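Local coordinates for U6 snRNA-associated Sm-like protein LSm8 (Schizosaccharomyces pombe, PDB 6PPN) that forms, with Lsm2 to Lsm7, the nuclear heptameric ring that binds U6 snRNA, preferring a cyclic 2',3' phosphate end, and takes part in spliceosome assembly, at residues H[6-11]-H[68-73]. Residues are numbered along the deposited sequence.
Sequences FMEQRV and VGLVNE
At the apolar centre the Phe-6 ring, brought there by chi1 m, lies against the strand segment from Val-68 to Leu-70. Leu-70 CB sits over one ring face, 3.9 Å from the Phe-6 centroid and 23° off its normal, a CH-pi contact, while Val-68 O approaches the edge at 3.3 Å from Phe-6 CE2. Val-68 CG1 lies 4.0 Å from Phe-6 CD2 and 3.5 Å from Val-11 CG1. Leu-70 (t, p) places CD1 3.7 Å from Gln-9 OE1 and 4.3 Å from Val-11 CG2. Phe-6 and Val-68 each also pack on an aromatic side chain of the neighbouring LSm2 subunit.

A type II turn from Phe-6 to Gln-9, closed by Gln-9 N to Phe-6 O at 3.2 Å, leads into the strand that starts at Arg-10. There Val-11 and Leu-70 form an antiparallel non-hydrogen-bonded pair, CA-CA 4.6 Å, with both side chains on the same sheet face. Val-71 N donates to Arg-10 O (3.2 Å, 163°).

Outward, Gln-9 NE2 donates hydrogen bonds to Met-7 O (3.1 Å) and to Asp-5 O. Arg-10 CG passes 3.5 Å from Glu-73 OE1, but its guanidinium leads away, hydrogen-bonding Ser-24 OG through NH1 and the backbone O of Asp-38 through NH2. Asn-72 stands at the N-cap of the following helix, its OD1 making a weak hydrogen bond to Leu-75 N.

This pairing joins the first and last strands of the Sm fold, and residues 68-70 also pair with an LSm2 strand, carrying the sheet across the ring interface. The chemistry implies a contact held by apolar burial and one backbone hydrogen bond, Arg-10 spending its charge elsewhere in the fold.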
ATOM      1  N   PHE H   6      24.649  -6.151   1.745  1.00 50.85           N
ATOM      2  CA  PHE H   6      24.329  -6.819   3.003  1.00 49.93           C
ATOM      3  C   PHE H   6      24.280  -8.343   2.898  1.00 51.82           C
ATOM      4  O   PHE H   6      24.007  -9.005   3.907  1.00 56.36           O
ATOM      5  CB  PHE H   6      22.976  -6.338   3.535  1.00 45.83           C
ATOM      6  CG  PHE H   6      22.911  -4.873   3.845  1.00 45.36           C
ATOM      7  CD1 PHE H   6      24.054  -4.121   3.989  1.00 48.26           C
ATOM      8  CD2 PHE H   6      21.676  -4.251   4.012  1.00 39.40           C
ATOM      9  CE1 PHE H   6      23.979  -2.772   4.286  1.00 48.11           C
ATOM     10  CE2 PHE H   6      21.587  -2.902   4.320  1.00 37.73           C
ATOM     11  CZ  PHE H   6      22.756  -2.151   4.448  1.00 38.38           C
ATOM     12  N   MET H   7      24.512  -8.916   1.714  1.00 47.57           N
ATOM     13  CA  MET H   7      24.334 -10.356   1.522  1.00 49.21           C
ATOM     14  C   MET H   7      25.191 -11.183   2.485  1.00 55.58           C
ATOM     15  O   MET H   7      26.355 -10.859   2.753  1.00 50.74           O
ATOM     16  CB  MET H   7      24.680 -10.735   0.087  1.00 51.65           C
ATOM     17  CG  MET H   7      23.568 -10.476  -0.899  1.00 51.69           C
ATOM     18  SD  MET H   7      22.173 -11.533  -0.518  1.00 53.39           S
ATOM     19  CE  MET H   7      22.974 -13.116  -0.747  1.00 48.14           C
ATOM     20  N   GLU H   8      24.602 -12.271   2.993  1.00 52.27           N
ATOM     21  CA  GLU H   8      25.268 -13.239   3.860  1.00 53.46           C
ATOM     22  C   GLU H   8      25.696 -12.634   5.188  1.00 55.27           C
ATOM     23  O   GLU H   8      26.607 -13.152   5.841  1.00 62.35           O
ATOM     24  CB  GLU H   8      26.489 -13.888   3.185  1.00 56.46           C
ATOM     25  CG  GLU H   8      26.235 -14.452   1.809  1.00 60.71           C
ATOM     26  CD  GLU H   8      25.181 -15.554   1.787  1.00 66.47           C
ATOM     27  OE1 GLU H   8      24.972 -16.238   2.821  1.00 66.13           O
ATOM     28  OE2 GLU H   8      24.536 -15.709   0.721  1.00 67.77           O
ATOM     29  N   GLN H   9      25.097 -11.521   5.591  1.00 46.38           N
ATOM     30  CA  GLN H   9      25.420 -10.916   6.872  1.00 50.30           C
ATOM     31  C   GLN H   9      24.155 -10.765   7.704  1.00 42.39           C
ATOM     32  O   GLN H   9      23.035 -10.821   7.180  1.00 44.00           O
ATOM     33  CB  GLN H   9      26.100  -9.556   6.686  1.00 56.19           C
ATOM     34  CG  GLN H   9      27.370  -9.638   5.852  1.00 58.55           C
ATOM     35  CD  GLN H   9      27.710  -8.310   5.209  1.00 54.35           C
ATOM     36  OE1 GLN H   9      28.290  -7.422   5.848  1.00 52.51           O
ATOM     37  NE2 GLN H   9      27.299  -8.146   3.947  1.00 48.35           N
ATOM     38  N   ARG H  10      24.352 -10.587   9.017  1.00 42.59           N
ATOM     39  CA  ARG H  10      23.239 -10.343   9.928  1.00 45.29           C
ATOM     40  C   ARG H  10      22.620  -8.997   9.615  1.00 51.98           C
ATOM     41  O   ARG H  10      23.318  -8.002   9.418  1.00 58.89           O
ATOM     42  CB  ARG H  10      23.677 -10.374  11.384  1.00 49.83           C
ATOM     43  CG  ARG H  10      24.172 -11.729  11.837  1.00 63.08           C
ATOM     44  CD  ARG H  10      23.144 -12.859  11.622  1.00 70.72           C
ATOM     45  NE  ARG H  10      22.029 -12.862  12.576  1.00 76.29           N
ATOM     46  CZ  ARG H  10      21.128 -13.847  12.679  1.00 76.20           C
ATOM     47  NH1 ARG H  10      21.205 -14.920  11.901  1.00 73.06           N
ATOM     48  NH2 ARG H  10      20.142 -13.770  13.571  1.00 72.19           N
ATOM     49  N   VAL H  11      21.305  -8.981   9.543  1.00 49.12           N
ATOM     50  CA  VAL H  11      20.543  -7.860   9.040  1.00 46.50           C
ATOM     51  C   VAL H  11      19.326  -7.715   9.943  1.00 45.27           C
ATOM     52  O   VAL H  11      18.879  -8.686  10.557  1.00 44.00           O
ATOM     53  CB  VAL H  11      20.198  -8.171   7.574  1.00 47.86           C
ATOM     54  CG1 VAL H  11      18.746  -8.008   7.289  1.00 50.83           C
ATOM     55  CG2 VAL H  11      21.130  -7.407   6.630  1.00 41.93           C
ATOM     56  N   VAL H  68      15.919  -2.144   5.938  1.00 33.18           N
ATOM     57  CA  VAL H  68      16.854  -3.243   6.198  1.00 33.26           C
ATOM     58  C   VAL H  68      18.162  -2.638   6.709  1.00 39.76           C
ATOM     59  O   VAL H  68      18.849  -1.928   5.969  1.00 39.71           O
ATOM     60  CB  VAL H  68      17.113  -4.097   4.945  1.00 34.51           C
ATOM     61  CG1 VAL H  68      18.045  -5.252   5.287  1.00 30.53           C
ATOM     62  CG2 VAL H  68      15.790  -4.619   4.341  1.00 28.47           C
ATOM     63  N   GLY H  69      18.502  -2.893   7.965  1.00 37.94           N
ATOM     64  CA  GLY H  69      19.713  -2.358   8.568  1.00 35.51           C
ATOM     65  C   GLY H  69      20.761  -3.450   8.691  1.00 42.56           C
ATOM     66  O   GLY H  69      20.431  -4.597   8.951  1.00 39.65           O
ATOM     67  N   LEU H  70      22.024  -3.092   8.498  1.00 41.16           N
ATOM     68  CA  LEU H  70      23.118  -4.030   8.681  1.00 47.76           C
ATOM     69  C   LEU H  70      23.519  -3.973  10.148  1.00 58.51           C
ATOM     70  O   LEU H  70      23.873  -2.901  10.648  1.00 60.21           O
ATOM     71  CB  LEU H  70      24.289  -3.651   7.775  1.00 43.23           C
ATOM     72  CG  LEU H  70      25.505  -4.565   7.750  1.00 41.97           C
ATOM     73  CD1 LEU H  70      25.149  -5.871   7.056  1.00 40.94           C
ATOM     74  CD2 LEU H  70      26.622  -3.891   6.985  1.00 44.11           C
ATOM     75  N   VAL H  71      23.446  -5.101  10.852  1.00 59.31           N
ATOM     76  CA  VAL H  71      23.736  -5.051  12.280  1.00 56.09           C
ATOM     77  C   VAL H  71      25.248  -5.092  12.453  1.00 58.16           C
ATOM     78  O   VAL H  71      25.944  -5.963  11.909  1.00 56.19           O
ATOM     79  CB  VAL H  71      23.012  -6.160  13.069  1.00 49.01           C
ATOM     80  CG1 VAL H  71      21.943  -6.836  12.230  1.00 42.38           C
ATOM     81  CG2 VAL H  71      23.947  -7.150  13.653  1.00 48.60           C
ATOM     82  N   ASN H  72      25.764  -4.097  13.159  1.00 49.78           N
ATOM     83  CA  ASN H  72      27.187  -3.980  13.381  1.00 52.02           C
ATOM     84  C   ASN H  72      27.525  -4.860  14.559  1.00 64.24           C
ATOM     85  O   ASN H  72      27.060  -4.598  15.675  1.00 68.62           O
ATOM     86  CB  ASN H  72      27.544  -2.527  13.651  1.00 57.74           C
ATOM     87  CG  ASN H  72      29.014  -2.272  13.563  1.00 65.62           C
ATOM     88  OD1 ASN H  72      29.748  -2.380  14.545  1.00 65.57           O
ATOM     89  ND2 ASN H  72      29.464  -1.947  12.363  1.00 75.14           N
ATOM     90  N   GLU H  73      28.325  -5.903  14.321  1.00 68.39           N
ATOM     91  CA  GLU H  73      28.483  -6.928  15.344  1.00 66.28           C
ATOM     92  C   GLU H  73      29.078  -6.352  16.620  1.00 72.17           C
ATOM     93  O   GLU H  73      28.652  -6.717  17.720  1.00 80.45           O
ATOM     94  CB  GLU H  73      29.324  -8.098  14.824  1.00 70.22           C
ATOM     95  CG  GLU H  73      28.888  -8.724  13.465  1.00 82.06           C
ATOM     96  CD  GLU H  73      27.400  -9.161  13.346  1.00 96.00           C
ATOM     97  OE1 GLU H  73      27.037  -9.713  12.276  1.00 96.24           O
ATOM     98  OE2 GLU H  73      26.598  -9.003  14.297  1.00 98.93           O
TER